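Long-range contact in core protein VP7 (Bluetongue virus, PDB 1BVP), which forms trimers that assemble on a scaffold of VP3 as part of the viral core and probably takes part in binding host-cell receptors: residues Phe63-Asn76 and Asp83-Ala95. Sequence-based numbering, arbitrary orientation.
Sequences FMCLDMMLSAAGIN and DYTQHMATIGVLA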
loop_
_atom_site.group_PDB
_atom_site.type_symbol
_atom_site.label_atom_id
_atom_site.label_comp_id
_atom_site.label_asym_id
_atom_site.label_seq_id
_atom_site.Cartn_x
_atom_site.Cartn_y
_atom_site.Cartn_z
ATOM N N PHE A 63 17.893 26.882 6.222
ATOM C CA PHE A 63 17.572 27.225 7.597
ATOM C C PHE A 63 16.216 27.875 7.695
ATOM O O PHE A 63 15.521 27.702 8.691
ATOM C CB PHE A 63 18.617 28.123 8.196
ATOM C CG PHE A 63 19.952 27.468 8.353
ATOM C CD1 PHE A 63 20.060 26.083 8.490
ATOM C CD2 PHE A 63 21.117 28.236 8.369
ATOM C CE1 PHE A 63 21.308 25.479 8.642
ATOM C CE2 PHE A 63 22.364 27.636 8.520
ATOM C CZ PHE A 63 22.467 26.261 8.656
ATOM N N MET A 64 15.801 28.568 6.633
ATOM C CA MET A 64 14.496 29.225 6.633
ATOM C C MET A 64 13.429 28.138 6.607
ATOM O O MET A 64 12.414 28.226 7.281
ATOM C CB MET A 64 14.345 30.135 5.411
ATOM C CG MET A 64 12.972 30.747 5.336
ATOM S SD MET A 64 12.623 31.599 3.832
ATOM C CE MET A 64 12.626 30.280 2.565
ATOM N N CYS A 65 13.671 27.107 5.813
ATOM C CA CYS A 65 12.749 25.993 5.715
ATOM C C CYS A 65 12.690 25.219 7.034
ATOM O O CYS A 65 11.594 24.874 7.519
ATOM C CB CYS A 65 13.205 25.104 4.606
ATOM S SG CYS A 65 12.844 25.822 3.021
ATOM N N LEU A 66 13.861 24.985 7.632
ATOM C CA LEU A 66 13.932 24.310 8.918
ATOM C C LEU A 66 13.116 25.095 9.954
ATOM O O LEU A 66 12.295 24.526 10.680
ATOM C CB LEU A 66 15.380 24.185 9.356
ATOM C CG LEU A 66 15.694 23.427 10.655
ATOM C CD1 LEU A 66 14.960 22.110 10.743
ATOM C CD2 LEU A 66 17.194 23.182 10.698
ATOM N N ASP A 67 13.281 26.413 9.981
ATOM C CA ASP A 67 12.528 27.242 10.927
ATOM C C ASP A 67 11.040 27.100 10.733
ATOM O O ASP A 67 10.278 27.033 11.696
ATOM C CB ASP A 67 12.873 28.728 10.765
ATOM C CG ASP A 67 14.036 29.162 11.632
ATOM O OD1 ASP A 67 14.370 28.459 12.609
ATOM O OD2 ASP A 67 14.617 30.224 11.339
ATOM N N MET A 68 10.631 27.106 9.473
ATOM C CA MET A 68 9.229 27.014 9.121
ATOM C C MET A 68 8.639 25.666 9.453
ATOM O O MET A 68 7.506 25.594 9.930
ATOM C CB MET A 68 9.052 27.348 7.654
ATOM C CG MET A 68 9.304 28.813 7.367
ATOM S SD MET A 68 8.947 29.240 5.673
ATOM C CE MET A 68 8.799 30.985 5.892
ATOM N N MET A 69 9.403 24.600 9.213
ATOM C CA MET A 69 8.971 23.242 9.536
ATOM C C MET A 69 8.803 23.137 11.079
ATOM O O MET A 69 7.728 22.806 11.563
ATOM C CB MET A 69 10.016 22.255 9.018
ATOM C CG MET A 69 9.723 20.757 9.231
ATOM S SD MET A 69 10.365 20.127 10.806
ATOM C CE MET A 69 8.971 19.263 11.454
ATOM N N LEU A 70 9.807 23.555 11.852
ATOM C CA LEU A 70 9.696 23.472 13.304
ATOM C C LEU A 70 8.557 24.293 13.858
ATOM O O LEU A 70 7.833 23.831 14.739
ATOM C CB LEU A 70 11.013 23.840 13.996
ATOM C CG LEU A 70 12.193 22.963 13.541
ATOM C CD1 LEU A 70 13.502 23.484 14.047
ATOM C CD2 LEU A 70 11.969 21.499 13.948
ATOM N N SER A 71 8.347 25.488 13.328
ATOM C CA SER A 71 7.250 26.323 13.840
ATOM C C SER A 71 5.882 25.731 13.527
ATOM O O SER A 71 4.993 25.730 14.372
ATOM C CB SER A 71 7.348 27.770 13.328
ATOM O OG SER A 71 8.538 28.368 13.835
ATOM N N ALA A 72 5.717 25.183 12.328
ATOM C CA ALA A 72 4.426 24.596 11.974
ATOM C C ALA A 72 4.154 23.333 12.800
ATOM O O ALA A 72 3.001 23.043 13.100
ATOM C CB ALA A 72 4.380 24.263 10.480
ATOM N N ALA A 73 5.211 22.578 13.123
ATOM C CA ALA A 73 5.099 21.344 13.895
ATOM C C ALA A 73 4.997 21.589 15.392
ATOM O O ALA A 73 4.621 20.690 16.138
ATOM C CB ALA A 73 6.253 20.430 13.597
ATOM N N GLY A 74 5.329 22.797 15.824
ATOM C CA GLY A 74 5.244 23.151 17.232
ATOM C C GLY A 74 6.407 22.652 18.063
ATOM O O GLY A 74 6.319 22.576 19.281
ATOM N N ILE A 75 7.520 22.379 17.404
ATOM C CA ILE A 75 8.723 21.866 18.044
ATOM C C ILE A 75 9.791 22.922 18.307
ATOM O O ILE A 75 9.998 23.851 17.539
ATOM C CB ILE A 75 9.374 20.810 17.130
ATOM C CG1 ILE A 75 8.397 19.671 16.862
ATOM C CG2 ILE A 75 10.694 20.326 17.687
ATOM C CD1 ILE A 75 8.888 18.722 15.818
ATOM N N ASN A 76 10.518 22.740 19.392
ATOM C CA ASN A 76 11.605 23.629 19.726
ATOM C C ASN A 76 12.813 22.671 19.855
ATOM O O ASN A 76 12.914 21.976 20.845
ATOM C CB ASN A 76 11.269 24.356 21.026
ATOM C CG ASN A 76 12.462 25.122 21.608
ATOM O OD1 ASN A 76 12.430 25.502 22.771
ATOM N ND2 ASN A 76 13.513 25.361 20.805
ATOM N N ASP A 83 25.962 26.303 13.928
ATOM C CA ASP A 83 25.694 26.984 12.673
ATOM C C ASP A 83 24.273 27.442 12.519
ATOM O O ASP A 83 24.002 28.370 11.768
ATOM C CB ASP A 83 26.058 26.070 11.493
ATOM C CG ASP A 83 27.549 25.781 11.421
ATOM O OD1 ASP A 83 28.340 26.503 12.082
ATOM O OD2 ASP A 83 27.951 24.827 10.719
ATOM N N TYR A 84 23.358 26.796 13.223
ATOM C CA TYR A 84 21.953 27.143 13.106
ATOM C C TYR A 84 21.340 27.406 14.449
ATOM O O TYR A 84 21.555 26.661 15.418
ATOM C CB TYR A 84 21.193 26.012 12.404
ATOM C CG TYR A 84 19.684 26.041 12.597
ATOM C CD1 TYR A 84 18.874 26.891 11.839
ATOM C CD2 TYR A 84 19.061 25.234 13.546
ATOM C CE1 TYR A 84 17.490 26.944 12.016
ATOM C CE2 TYR A 84 17.661 25.287 13.731
ATOM C CZ TYR A 84 16.891 26.149 12.962
ATOM O OH TYR A 84 15.534 26.255 13.176
ATOM N N THR A 85 20.541 28.459 14.499
ATOM C CA THR A 85 19.832 28.807 15.716
ATOM C C THR A 85 18.382 29.027 15.331
ATOM O O THR A 85 18.082 29.819 14.454
ATOM C CB THR A 85 20.422 30.054 16.354
ATOM O OG1 THR A 85 21.842 29.866 16.471
ATOM C CG2 THR A 85 19.830 30.275 17.749
ATOM N N GLN A 86 17.485 28.279 15.937
ATOM C CA GLN A 86 16.081 28.405 15.615
ATOM C C GLN A 86 15.520 29.772 15.997
ATOM O O GLN A 86 15.740 30.249 17.106
ATOM C CB GLN A 86 15.303 27.265 16.286
ATOM C CG GLN A 86 13.784 27.384 16.273
ATOM C CD GLN A 86 13.095 26.171 16.875
ATOM O OE1 GLN A 86 13.731 25.357 17.548
ATOM N NE2 GLN A 86 11.800 26.041 16.640
ATOM N N HIS A 87 14.749 30.361 15.082
ATOM C CA HIS A 87 14.113 31.660 15.277
ATOM C C HIS A 87 12.676 31.487 15.543
ATOM O O HIS A 87 11.905 31.297 14.622
ATOM C CB HIS A 87 14.275 32.533 14.045
ATOM C CG HIS A 87 15.701 32.807 13.724
ATOM N ND1 HIS A 87 16.411 33.819 14.337
ATOM C CD2 HIS A 87 16.602 32.094 13.002
ATOM C CE1 HIS A 87 17.693 33.706 14.024
ATOM N NE2 HIS A 87 17.834 32.669 13.214
ATOM N N MET A 88 12.316 31.660 16.803
ATOM C CA MET A 88 10.946 31.514 17.267
ATOM C C MET A 88 9.955 32.487 16.621
ATOM O O MET A 88 8.749 32.201 16.544
ATOM C CB MET A 88 10.925 31.653 18.787
ATOM C CG MET A 88 11.982 30.792 19.479
ATOM S SD MET A 88 11.699 29.040 19.159
ATOM C CE MET A 88 9.950 28.818 19.838
ATOM N N ALA A 89 10.455 33.626 16.138
ATOM C CA ALA A 89 9.589 34.610 15.481
ATOM C C ALA A 89 8.952 34.083 14.184
ATOM O O ALA A 89 8.021 34.712 13.656
ATOM C CB ALA A 89 10.374 35.860 15.170
ATOM N N THR A 90 9.462 32.958 13.665
ATOM C CA THR A 90 8.959 32.369 12.429
ATOM C C THR A 90 7.457 32.112 12.477
ATOM O O THR A 90 6.755 32.252 11.470
ATOM C CB THR A 90 9.718 31.116 12.085
ATOM O OG1 THR A 90 11.127 31.402 12.032
ATOM C CG2 THR A 90 9.292 30.593 10.754
ATOM N N ILE A 91 6.939 31.846 13.668
ATOM C CA ILE A 91 5.508 31.607 13.815
ATOM C C ILE A 91 4.721 32.841 13.347
ATOM O O ILE A 91 3.655 32.715 12.755
ATOM C CB ILE A 91 5.142 31.197 15.285
ATOM C CG1 ILE A 91 3.659 30.878 15.380
ATOM C CG2 ILE A 91 5.487 32.286 16.284
ATOM C CD1 ILE A 91 3.280 29.634 14.619
ATOM N N GLY A 92 5.280 34.030 13.594
ATOM C CA GLY A 92 4.656 35.280 13.185
ATOM C C GLY A 92 4.695 35.396 11.671
ATOM O O GLY A 92 3.777 35.899 11.044
ATOM N N VAL A 93 5.782 34.949 11.074
ATOM C CA VAL A 93 5.877 34.963 9.635
ATOM C C VAL A 93 4.762 34.094 9.043
ATOM O O VAL A 93 3.999 34.523 8.186
ATOM C CB VAL A 93 7.197 34.358 9.198
ATOM C CG1 VAL A 93 7.224 34.239 7.697
ATOM C CG2 VAL A 93 8.375 35.183 9.767
ATOM N N LEU A 94 4.667 32.860 9.515
ATOM C CA LEU A 94 3.668 31.921 9.018
ATOM C C LEU A 94 2.206 32.293 9.291
ATOM O O LEU A 94 1.295 31.763 8.638
ATOM C CB LEU A 94 3.954 30.547 9.582
ATOM C CG LEU A 94 4.701 29.480 8.807
ATOM C CD1 LEU A 94 5.406 30.005 7.604
ATOM C CD2 LEU A 94 5.643 28.832 9.768
ATOM N N ALA A 95 1.962 33.164 10.268
ATOM C CA ALA A 95 0.584 33.579 10.565
ATOM C C ALA A 95 0.153 34.823 9.774
ATOM O O ALA A 95 -0.931 35.331 9.991
ATOM C CB ALA A 95 0.406 33.814 12.062
#
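Asp67 sits in the closely packed part of the contact, and its OD1 takes two bonds from opposite faces of the carboxylate: the Tyr84 hydroxyl OH at 2.6 Å and the His87 backbone N at 3.1 Å. Both donors come in well out of the carboxylate plane. The other oxygen, OD2, lies in plane at the edge of the His87 ring and also makes a salt bridge with Arg46 and a hydrogen bond with Tyr40 OH, so the buried carboxylate is held through both oxygens and probably stays charged. Tyr84, with CG anti to its backbone N (chi1 162°), lays its ring across the helix. Leu66 CD2 presses over the centre of one ring face, 3.7 Å from the centroid, and the backbone N of Gln86 lies above the opposite face. In turn Tyr84 CB covers a face of the Phe63 ring. All this belongs to the helical domain of VP7, where the incoming chain runs over the C-terminal part of helix 55-73 and then forms the short helix 90-94, crossing at 83°. There Met68, extended beyond CG, reaches with CE to Leu94 CD1 (3.9 Å) and Val93 CG1, while helix 2-15 packs against Met68 and Leu94. A Schellman motif at Gly74 ends the long helix, and Gln86 NE2 gives buried Ile75 O a nearly straight, in-plane bond of 3.0 Å. Toward solvent the fit slackens: exposed Asn76 ND2 makes a longer hydrogen bond of 3.3 Å to Gln86 OE1, from above the carbonyl plane, Val77 N also bonds that oxygen, and Met88 SD stays 4.4 Å from Asn76 ND2.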